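Local structure of anopheles Plasmodium-responsive Leucine-rich repeat protein 1B (Anopheles gambiae, 4XGO) at residues I157-I171 with P177-N191. The protein is a mosquito leucine-rich repeat protein, named for its response to Plasmodium, that probably acts in immune defence together with the partner protein LRIM1. Sequence-based numbering, arbitrary orientation.
Sequences IPIAVEELDASHNTI and PVNVELTILKLQHNN. With NAG (2-acetamido-2-deoxy-beta-D-glucopyranose), chain C; GOL (glycerol), chain H.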
ATOM      1  N   ILE A 157     -17.257  14.227  18.974  1.00 18.42           N
ATOM      2  CA  ILE A 157     -18.195  13.219  18.487  1.00 18.23           C
ATOM      3  C   ILE A 157     -19.546  13.886  18.253  1.00 18.73           C
ATOM      4  O   ILE A 157     -20.081  14.525  19.163  1.00 19.50           O
ATOM      5  CB  ILE A 157     -18.309  12.049  19.484  1.00 18.06           C
ATOM      6  CG1 ILE A 157     -16.944  11.351  19.605  1.00 17.41           C
ATOM      7  CG2 ILE A 157     -19.369  11.049  19.024  1.00 17.81           C
ATOM      8  CD1 ILE A 157     -16.894  10.215  20.581  1.00 17.49           C
ATOM      9  N   PRO A 158     -20.109  13.742  17.037  1.00 18.43           N
ATOM     10  CA  PRO A 158     -21.429  14.339  16.785  1.00 18.97           C
ATOM     11  C   PRO A 158     -22.560  13.654  17.581  1.00 19.17           C
ATOM     12  O   PRO A 158     -22.369  12.588  18.183  1.00 18.91           O
ATOM     13  CB  PRO A 158     -21.618  14.179  15.266  1.00 18.86           C
ATOM     14  CG  PRO A 158     -20.702  13.087  14.874  1.00 18.07           C
ATOM     15  CD  PRO A 158     -19.543  13.107  15.831  1.00 17.83           C
ATOM     16  N   ILE A 159     -23.723  14.281  17.561  1.00 19.70           N
ATOM     17  CA  ILE A 159     -24.792  13.978  18.512  1.00 20.47           C
ATOM     18  C   ILE A 159     -25.498  12.643  18.274  1.00 20.09           C
ATOM     19  O   ILE A 159     -26.085  12.082  19.196  1.00 20.25           O
ATOM     20  CB  ILE A 159     -25.827  15.130  18.531  1.00 21.70           C
ATOM     21  CG1 ILE A 159     -26.663  15.089  19.817  1.00 22.93           C
ATOM     22  CG2 ILE A 159     -26.690  15.125  17.270  1.00 22.02           C
ATOM     23  CD1 ILE A 159     -27.351  16.397  20.101  1.00 23.96           C
ATOM     24  N   ALA A 160     -25.463  12.146  17.045  1.00 19.24           N
ATOM     25  CA  ALA A 160     -26.242  10.951  16.688  1.00 18.98           C
ATOM     26  C   ALA A 160     -25.501   9.924  15.841  1.00 18.18           C
ATOM     27  O   ALA A 160     -26.130   9.055  15.245  1.00 17.97           O
ATOM     28  CB  ALA A 160     -27.523  11.373  15.979  1.00 19.79           C
ATOM     29  N   VAL A 161     -24.178  10.009  15.776  1.00 17.73           N
ATOM     30  CA  VAL A 161     -23.396   8.976  15.099  1.00 16.89           C
ATOM     31  C   VAL A 161     -23.571   7.641  15.824  1.00 17.13           C
ATOM     32  O   VAL A 161     -23.573   7.585  17.061  1.00 17.02           O
ATOM     33  CB  VAL A 161     -21.899   9.380  14.948  1.00 16.90           C
ATOM     34  CG1 VAL A 161     -21.227   9.610  16.294  1.00 17.15           C
ATOM     35  CG2 VAL A 161     -21.127   8.342  14.154  1.00 16.38           C
ATOM     36  N   GLU A 162     -23.756   6.583  15.035  1.00 16.91           N
ATOM     37  CA  GLU A 162     -24.027   5.242  15.546  1.00 17.37           C
ATOM     38  C   GLU A 162     -22.751   4.407  15.585  1.00 16.06           C
ATOM     39  O   GLU A 162     -22.576   3.578  16.473  1.00 15.51           O
ATOM     40  CB  GLU A 162     -25.073   4.546  14.661  1.00 18.92           C
ATOM     41  CG  GLU A 162     -25.476   3.144  15.114  1.00 20.96           C
ATOM     42  CD  GLU A 162     -24.653   2.015  14.495  1.00 22.32           C
ATOM     43  OE1 GLU A 162     -24.041   2.211  13.428  1.00 24.24           O
ATOM     44  OE2 GLU A 162     -24.619   0.898  15.078  1.00 24.64           O
ATOM     45  N   GLU A 163     -21.878   4.593  14.605  1.00 15.11           N
ATOM     46  CA  GLU A 163     -20.612   3.884  14.598  1.00 15.04           C
ATOM     47  C   GLU A 163     -19.500   4.842  14.221  1.00 13.91           C
ATOM     48  O   GLU A 163     -19.585   5.539  13.207  1.00 12.81           O
ATOM     49  CB  GLU A 163     -20.635   2.681  13.643  1.00 16.55           C
ATOM     50  CG  GLU A 163     -19.287   1.994  13.545  1.00 18.90           C
ATOM     51  CD  GLU A 163     -19.320   0.582  12.962  1.00 21.88           C
ATOM     52  OE1 GLU A 163     -20.326   0.200  12.275  1.00 25.38           O
ATOM     53  OE2 GLU A 163     -18.301  -0.138  13.167  1.00 23.28           O
ATOM     54  N   LEU A 164     -18.449   4.851  15.034  1.00 12.59           N
ATOM     55  CA  LEU A 164     -17.347   5.759  14.841  1.00 12.93           C
ATOM     56  C   LEU A 164     -16.019   5.058  15.053  1.00 11.77           C
ATOM     57  O   LEU A 164     -15.797   4.470  16.104  1.00 11.54           O
ATOM     58  CB  LEU A 164     -17.474   6.955  15.776  1.00 14.23           C
ATOM     59  CG  LEU A 164     -16.332   7.966  15.808  1.00 15.53           C
ATOM     60  CD1 LEU A 164     -15.986   8.513  14.449  1.00 16.50           C
ATOM     61  CD2 LEU A 164     -16.725   9.118  16.710  1.00 17.20           C
ATOM     62  N   ASP A 165     -15.160   5.106  14.035  1.00 10.96           N
ATOM     63  CA  ASP A 165     -13.824   4.550  14.124  1.00 10.53           C
ATOM     64  C   ASP A 165     -12.830   5.712  14.070  1.00 10.37           C
ATOM     65  O   ASP A 165     -12.722   6.404  13.061  1.00  9.63           O
ATOM     66  CB  ASP A 165     -13.572   3.512  13.024  1.00 10.67           C
ATOM     67  CG  ASP A 165     -12.220   2.786  13.171  1.00 10.79           C
ATOM     68  OD1 ASP A 165     -11.320   3.265  13.905  1.00 10.26           O
ATOM     69  OD2 ASP A 165     -12.052   1.715  12.516  1.00 11.35           O
ATOM     70  N   ALA A 166     -12.152   5.937  15.197  1.00 10.16           N
ATOM     71  CA  ALA A 166     -11.064   6.932  15.285  1.00 10.35           C
ATOM     72  C   ALA A 166      -9.750   6.312  15.781  1.00 10.14           C
ATOM     73  O   ALA A 166      -8.889   6.991  16.357  1.00 10.23           O
ATOM     74  CB  ALA A 166     -11.475   8.134  16.115  1.00 10.91           C
ATOM     75  N   SER A 167      -9.562   5.039  15.450  1.00  9.94           N
ATOM     76  CA  SER A 167      -8.391   4.273  15.865  1.00  9.79           C
ATOM     77  C   SER A 167      -7.169   4.808  15.145  1.00 10.03           C
ATOM     78  O   SER A 167      -7.292   5.481  14.108  1.00  9.28           O
ATOM     79  CB  SER A 167      -8.573   2.770  15.582  1.00  9.61           C
ATOM     80  OG  SER A 167      -8.715   2.462  14.199  1.00  9.68           O
ATOM     81  N   HIS A 168      -6.002   4.572  15.728  1.00 10.00           N
ATOM     82  CA  HIS A 168      -4.748   4.967  15.111  1.00 10.75           C
ATOM     83  C   HIS A 168      -4.689   6.490  14.868  1.00 10.84           C
ATOM     84  O   HIS A 168      -4.451   6.967  13.761  1.00 10.85           O
ATOM     85  CB  HIS A 168      -4.498   4.176  13.839  1.00 11.05           C
ATOM     86  CG  HIS A 168      -4.426   2.698  14.057  1.00 11.75           C
ATOM     87  ND1 HIS A 168      -3.245   2.056  14.340  1.00 13.01           N
ATOM     88  CD2 HIS A 168      -5.375   1.736  14.022  1.00 12.27           C
ATOM     89  CE1 HIS A 168      -3.463   0.762  14.473  1.00 12.81           C
ATOM     90  NE2 HIS A 168      -4.748   0.539  14.270  1.00 12.95           N
ATOM     91  N   ASN A 169      -4.914   7.237  15.935  1.00 11.06           N
ATOM     92  CA  ASN A 169      -4.681   8.690  15.943  1.00 11.67           C
ATOM     93  C   ASN A 169      -3.785   8.985  17.153  1.00 12.39           C
ATOM     94  O   ASN A 169      -3.103   8.071  17.624  1.00 12.46           O
ATOM     95  CB  ASN A 169      -6.014   9.429  15.990  1.00 11.61           C
ATOM     96  CG  ASN A 169      -6.612   9.629  14.608  1.00 11.58           C
ATOM     97  OD1 ASN A 169      -6.226  10.547  13.872  1.00 11.45           O
ATOM     98  ND2 ASN A 169      -7.536   8.748  14.235  1.00 11.33           N
ATOM     99  N   THR A 170      -3.766  10.221  17.635  1.00 13.60           N
ATOM    100  CA  THR A 170      -3.072  10.568  18.893  1.00 14.53           C
ATOM    101  C   THR A 170      -4.049  11.231  19.857  1.00 14.79           C
ATOM    102  O   THR A 170      -3.725  12.236  20.535  1.00 15.33           O
ATOM    103  CB  THR A 170      -1.846  11.485  18.653  1.00 16.09           C
ATOM    104  OG1 THR A 170      -2.234  12.710  18.017  1.00 16.64           O
ATOM    105  CG2 THR A 170      -0.833  10.789  17.782  1.00 16.41           C
ATOM    106  N   ILE A 171      -5.255  10.683  19.920  1.00 13.73           N
ATOM    107  CA  ILE A 171      -6.344  11.326  20.641  1.00 14.27           C
ATOM    108  C   ILE A 171      -6.120  11.247  22.155  1.00 15.47           C
ATOM    109  O   ILE A 171      -5.885  10.163  22.684  1.00 14.52           O
ATOM    110  CB  ILE A 171      -7.686  10.684  20.253  1.00 13.48           C
ATOM    111  CG1 ILE A 171      -8.010  11.016  18.792  1.00 12.93           C
ATOM    112  CG2 ILE A 171      -8.827  11.142  21.132  1.00 13.69           C
ATOM    113  CD1 ILE A 171      -9.045  10.095  18.173  1.00 12.41           C
ATOM    114  N   PRO A 177     -21.686  16.514  22.487  1.00 26.73           N
ATOM    115  CA  PRO A 177     -22.989  16.327  23.133  1.00 27.44           C
ATOM    116  C   PRO A 177     -23.266  14.895  23.570  1.00 26.56           C
ATOM    117  O   PRO A 177     -22.719  13.945  23.005  1.00 25.76           O
ATOM    118  CB  PRO A 177     -23.986  16.710  22.032  1.00 27.24           C
ATOM    119  CG  PRO A 177     -23.233  16.550  20.755  1.00 26.71           C
ATOM    120  CD  PRO A 177     -21.833  16.946  21.090  1.00 26.32           C
ATOM    121  N   VAL A 178     -24.143  14.738  24.548  1.00 26.49           N
ATOM    122  CA  VAL A 178     -24.575  13.403  24.938  1.00 26.18           C
ATOM    123  C   VAL A 178     -25.184  12.757  23.693  1.00 24.74           C
ATOM    124  O   VAL A 178     -25.973  13.376  22.960  1.00 24.32           O
ATOM    125  CB  VAL A 178     -25.567  13.440  26.120  1.00 27.59           C
ATOM    126  CG1 VAL A 178     -26.261  12.106  26.311  1.00 27.74           C
ATOM    127  CG2 VAL A 178     -24.833  13.836  27.403  1.00 28.35           C
ATOM    128  N   ASN A 179     -24.762  11.529  23.434  1.00 23.29           N
ATOM    129  CA  ASN A 179     -25.174  10.809  22.244  1.00 22.31           C
ATOM    130  C   ASN A 179     -25.621   9.439  22.700  1.00 22.65           C
ATOM    131  O   ASN A 179     -24.801   8.639  23.124  1.00 22.02           O
ATOM    132  CB  ASN A 179     -24.003  10.738  21.241  1.00 20.71           C
ATOM    133  CG  ASN A 179     -24.296   9.851  20.031  1.00 19.66           C
ATOM    134  OD1 ASN A 179     -25.232   9.071  20.022  1.00 19.29           O
ATOM    135  ND2 ASN A 179     -23.473   9.978  19.007  1.00 18.85           N
ATOM    136  N   VAL A 180     -26.923   9.174  22.624  1.00 24.05           N
ATOM    137  CA  VAL A 180     -27.480   7.887  23.060  1.00 25.04           C
ATOM    138  C   VAL A 180     -27.530   6.852  21.942  1.00 24.83           C
ATOM    139  O   VAL A 180     -27.821   5.689  22.196  1.00 25.29           O
ATOM    140  CB  VAL A 180     -28.902   8.052  23.672  1.00 26.71           C
ATOM    141  CG1 VAL A 180     -28.929   9.232  24.630  1.00 27.69           C
ATOM    142  CG2 VAL A 180     -29.972   8.208  22.597  1.00 27.02           C
ATOM    143  N   GLU A 181     -27.250   7.273  20.708  1.00 24.08           N
ATOM    144  CA  GLU A 181     -27.273   6.372  19.563  1.00 23.92           C
ATOM    145  C   GLU A 181     -25.959   5.641  19.320  1.00 20.92           C
ATOM    146  O   GLU A 181     -25.959   4.600  18.663  1.00 19.44           O
ATOM    147  CB  GLU A 181     -27.646   7.136  18.291  1.00 26.13           C
ATOM    148  CG  GLU A 181     -29.061   7.702  18.315  1.00 29.88           C
ATOM    149  CD  GLU A 181     -30.111   6.618  18.433  1.00 33.44           C
ATOM    150  OE1 GLU A 181     -31.064   6.800  19.223  1.00 38.85           O
ATOM    151  OE2 GLU A 181     -29.974   5.578  17.742  1.00 37.23           O
ATOM    152  N   LEU A 182     -24.856   6.201  19.811  1.00 19.31           N
ATOM    153  CA  LEU A 182     -23.521   5.629  19.564  1.00 17.84           C
ATOM    154  C   LEU A 182     -23.417   4.216  20.140  1.00 17.77           C
ATOM    155  O   LEU A 182     -23.560   4.010  21.349  1.00 18.21           O
ATOM    156  CB  LEU A 182     -22.430   6.512  20.152  1.00 17.18           C
ATOM    157  CG  LEU A 182     -20.977   6.084  19.915  1.00 16.09           C
ATOM    158  CD1 LEU A 182     -20.671   5.968  18.428  1.00 15.76           C
ATOM    159  CD2 LEU A 182     -19.983   7.032  20.583  1.00 15.79           C
ATOM    160  N   THR A 183     -23.134   3.273  19.252  1.00 17.46           N
ATOM    161  CA  THR A 183     -23.208   1.835  19.512  1.00 17.74           C
ATOM    162  C   THR A 183     -21.823   1.191  19.453  1.00 16.51           C
ATOM    163  O   THR A 183     -21.485   0.368  20.300  1.00 15.79           O
ATOM    164  CB  THR A 183     -24.161   1.181  18.470  1.00 18.99           C
ATOM    165  OG1 THR A 183     -25.493   1.695  18.669  1.00 21.64           O
ATOM    166  CG2 THR A 183     -24.202  -0.321  18.580  1.00 19.75           C
ATOM    167  N   ILE A 184     -21.040   1.544  18.437  1.00 15.86           N
ATOM    168  CA  ILE A 184     -19.715   0.979  18.244  1.00 15.37           C
ATOM    169  C   ILE A 184     -18.716   2.126  18.211  1.00 14.32           C
ATOM    170  O   ILE A 184     -18.833   3.011  17.373  1.00 13.49           O
ATOM    171  CB  ILE A 184     -19.654   0.191  16.924  1.00 16.11           C
ATOM    172  CG1 ILE A 184     -20.654  -0.979  16.959  1.00 17.21           C
ATOM    173  CG2 ILE A 184     -18.254  -0.327  16.674  1.00 15.84           C
ATOM    174  CD1 ILE A 184     -20.765  -1.728  15.649  1.00 18.24           C
ATOM    175  N   LEU A 185     -17.744   2.090  19.120  1.00 13.63           N
ATOM    176  CA  LEU A 185     -16.698   3.107  19.207  1.00 13.42           C
ATOM    177  C   LEU A 185     -15.314   2.441  19.222  1.00 13.38           C
ATOM    178  O   LEU A 185     -14.960   1.698  20.172  1.00 13.09           O
ATOM    179  CB  LEU A 185     -16.868   3.948  20.464  1.00 13.84           C
ATOM    180  CG  LEU A 185     -15.891   5.096  20.704  1.00 13.97           C
ATOM    181  CD1 LEU A 185     -15.898   6.066  19.543  1.00 14.05           C
ATOM    182  CD2 LEU A 185     -16.249   5.790  22.016  1.00 14.69           C
ATOM    183  N   LYS A 186     -14.529   2.727  18.187  1.00 12.87           N
ATOM    184  CA  LYS A 186     -13.194   2.173  18.068  1.00 13.04           C
ATOM    185  C   LYS A 186     -12.202   3.299  18.264  1.00 12.47           C
ATOM    186  O   LYS A 186     -12.127   4.227  17.445  1.00 11.68           O
ATOM    187  CB  LYS A 186     -12.994   1.552  16.693  1.00 14.29           C
ATOM    188  CG  LYS A 186     -14.070   0.614  16.251  1.00 15.98           C
ATOM    189  CD  LYS A 186     -14.254  -0.539  17.179  1.00 18.02           C
ATOM    190  CE  LYS A 186     -13.099  -1.528  17.108  1.00 20.04           C
ATOM    191  NZ  LYS A 186     -12.977  -2.214  15.781  1.00 21.69           N
ATOM    192  N   LEU A 187     -11.479   3.229  19.384  1.00 12.05           N
ATOM    193  CA  LEU A 187     -10.466   4.211  19.778  1.00 12.19           C
ATOM    194  C   LEU A 187      -9.101   3.581  20.058  1.00 11.77           C
ATOM    195  O   LEU A 187      -8.236   4.202  20.680  1.00 11.68           O
ATOM    196  CB  LEU A 187     -10.946   5.014  21.001  1.00 13.24           C
ATOM    197  CG  LEU A 187     -12.024   6.053  20.704  1.00 14.00           C
ATOM    198  CD1 LEU A 187     -12.677   6.612  21.945  1.00 14.84           C
ATOM    199  CD2 LEU A 187     -11.436   7.138  19.855  1.00 14.86           C
ATOM    200  N   GLN A 188      -8.887   2.355  19.582  1.00 11.12           N
ATOM    201  CA  GLN A 188      -7.624   1.667  19.856  1.00 11.22           C
ATOM    202  C   GLN A 188      -6.465   2.399  19.180  1.00 11.20           C
ATOM    203  O   GLN A 188      -6.660   3.038  18.127  1.00 10.74           O
ATOM    204  CB  GLN A 188      -7.686   0.193  19.438  1.00 11.50           C
ATOM    205  CG  GLN A 188      -7.786  -0.109  17.956  1.00 11.79           C
ATOM    206  CD  GLN A 188      -9.203  -0.114  17.402  1.00 12.19           C
ATOM    207  OE1 GLN A 188     -10.139   0.399  18.017  1.00 12.00           O
ATOM    208  NE2 GLN A 188      -9.371  -0.741  16.228  1.00 13.37           N
ATOM    209  N   HIS A 189      -5.294   2.366  19.816  1.00 11.22           N
ATOM    210  CA  HIS A 189      -4.088   3.008  19.305  1.00 12.16           C
ATOM    211  C   HIS A 189      -4.281   4.520  19.311  1.00 12.34           C
ATOM    212  O   HIS A 189      -4.317   5.172  18.258  1.00 12.07           O
ATOM    213  CB  HIS A 189      -3.683   2.488  17.909  1.00 12.69           C
ATOM    214  CG  HIS A 189      -3.234   1.053  17.891  1.00 13.08           C
ATOM    215  ND1 HIS A 189      -1.939   0.661  18.172  1.00 14.22           N
ATOM    216  CD2 HIS A 189      -3.919  -0.083  17.629  1.00 13.53           C
ATOM    217  CE1 HIS A 189      -1.852  -0.657  18.076  1.00 14.17           C
ATOM    218  NE2 HIS A 189      -3.042  -1.130  17.762  1.00 13.52           N
ATOM    219  N   ASN A 190      -4.441   5.058  20.521  1.00 12.08           N
ATOM    220  CA  ASN A 190      -4.536   6.481  20.742  1.00 12.23           C
ATOM    221  C   ASN A 190      -3.753   6.856  21.994  1.00 13.32           C
ATOM    222  O   ASN A 190      -2.911   6.066  22.442  1.00 12.94           O
ATOM    223  CB  ASN A 190      -6.000   6.924  20.791  1.00 11.89           C
ATOM    224  CG  ASN A 190      -6.534   7.234  19.403  1.00 11.44           C
ATOM    225  OD1 ASN A 190      -6.013   8.124  18.724  1.00 11.18           O
ATOM    226  ND2 ASN A 190      -7.510   6.458  18.944  1.00 11.39           N
ATOM    227  N   ASN A 191      -4.027   8.037  22.535  1.00 14.62           N
ATOM    228  CA  ASN A 191      -3.296   8.535  23.711  1.00 16.49           C
ATOM    229  C   ASN A 191      -4.205   8.893  24.887  1.00 16.70           C
ATOM    230  O   ASN A 191      -3.958   9.863  25.634  1.00 17.65           O
ATOM    231  CB  ASN A 191      -2.451   9.704  23.254  1.00 18.75           C
ATOM    232  CG  ASN A 191      -1.249   9.254  22.442  1.00 20.88           C
ATOM    233  OD1 ASN A 191      -0.194   8.906  22.995  1.00 27.33           O
ATOM    234  ND2 ASN A 191      -1.395   9.220  21.153  1.00 20.80           N
TER
HETATM  235  C1  NAG C   1     -12.010   2.323   8.984  1.00 17.63           C
HETATM  236  C2  NAG C   1     -12.593   0.912   9.022  1.00 19.25           C
HETATM  237  C3  NAG C   1     -11.464  -0.121   9.096  1.00 22.44           C
HETATM  238  C4  NAG C   1     -10.474   0.073   7.958  1.00 26.90           C
HETATM  239  C5  NAG C   1     -10.073   1.550   7.876  1.00 26.03           C
HETATM  240  C6  NAG C   1      -9.230   1.784   6.619  1.00 28.51           C
HETATM  241  C7  NAG C   1     -14.513   0.075  10.264  1.00 20.20           C
HETATM  242  C8  NAG C   1     -15.198  -0.086  11.583  1.00 20.99           C
HETATM  243  N2  NAG C   1     -13.363   0.731  10.221  1.00 18.31           N
HETATM  244  O3  NAG C   1     -11.979  -1.442   9.113  1.00 20.39           O
HETATM  245  O4  NAG C   1      -9.261  -0.636   8.241  1.00 33.16           O
HETATM  246  O5  NAG C   1     -11.204   2.408   7.834  1.00 21.41           O
HETATM  247  O6  NAG C   1      -7.914   1.977   7.102  1.00 37.11           O
HETATM  248  O7  NAG C   1     -15.029  -0.395   9.259  1.00 21.51           O
HETATM  249  C1  GOL H1006      -6.336  -3.364  15.601  1.00 42.23           C
HETATM  250  O1  GOL H1006      -6.420  -2.065  14.974  1.00 38.89           O
HETATM  251  C2  GOL H1006      -5.796  -3.285  17.040  1.00 41.47           C
HETATM  252  O2  GOL H1006      -4.499  -3.885  17.151  1.00 42.93           O
HETATM  253  C3  GOL H1006      -6.738  -3.979  18.022  1.00 44.67           C
HETATM  254  O3  GOL H1006      -6.372  -3.662  19.378  1.00 40.61           O
HETATM  255  O   HOH W   1     -20.633  13.548  21.566  1.00 22.85           O
HETATM  256  O   HOH W   2     -28.329  10.871  20.048  1.00 31.86           O
HETATM  257  O   HOH W   3      -1.080   7.203  19.300  1.00 26.46           O
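Two successive coils of a leucine-rich repeat solenoid pack here, with strand 163-165 joined in parallel to strand 184-186 and the asparagine-bearing turns that follow them stacked in step. Between the strands, Lys-186 N gives a nearly straight bond to Leu-164 O (3.0 Å), and Ala-166 N closes on Lys-186 O. On the inner face the leucines pack next to each other, with Leu-185 CD1 4.2 Å from Leu-164 CB, and Leu-187 CD2 touches both Ala-166 CB and Ile-171 CD1. On the other face, the extended chain of Glu-163 runs alongside Ile-184, while Asp-165 OD2 accepts from N2 of the glycan's N-acetylglucosamine (NAG N2 to Asp-165 OD2, 2.8 Å). Asp-165 OD1 accepts from Ser-167 N, closing an Asx turn, and also from Ser-167 OG on its syn lone pair; the two bonds hold the carboxylate.

Beyond the strands, Asn-190 ND2 reaches Ala-166 O (3.0 Å) from above the carbonyl plane, and Asn-169 ND2 comes to the same oxygen from the opposite face; Asn-169 also binds Val-147 and Leu-152 of the preceding coil. The His-168 and His-189 rings form an offset stack, centroids 4.3 Å apart and planes 12° apart, within a column that Tyr-149 and Tyr-211 continue; a glycerol, probably from the crystallisation liquor, joins the two NE2 atoms through its O1 and O2. At the start of the coils, Asn-179 has CG anti to its own N (chi1 173°), which carries ND2 back across to Pro-158 O (3.0 Å) and Val-161 O (3.1 Å). Inward leucines, a parallel strand per turn and asparagines bonded from coil to coil are the hallmarks of the leucine-rich repeat fold.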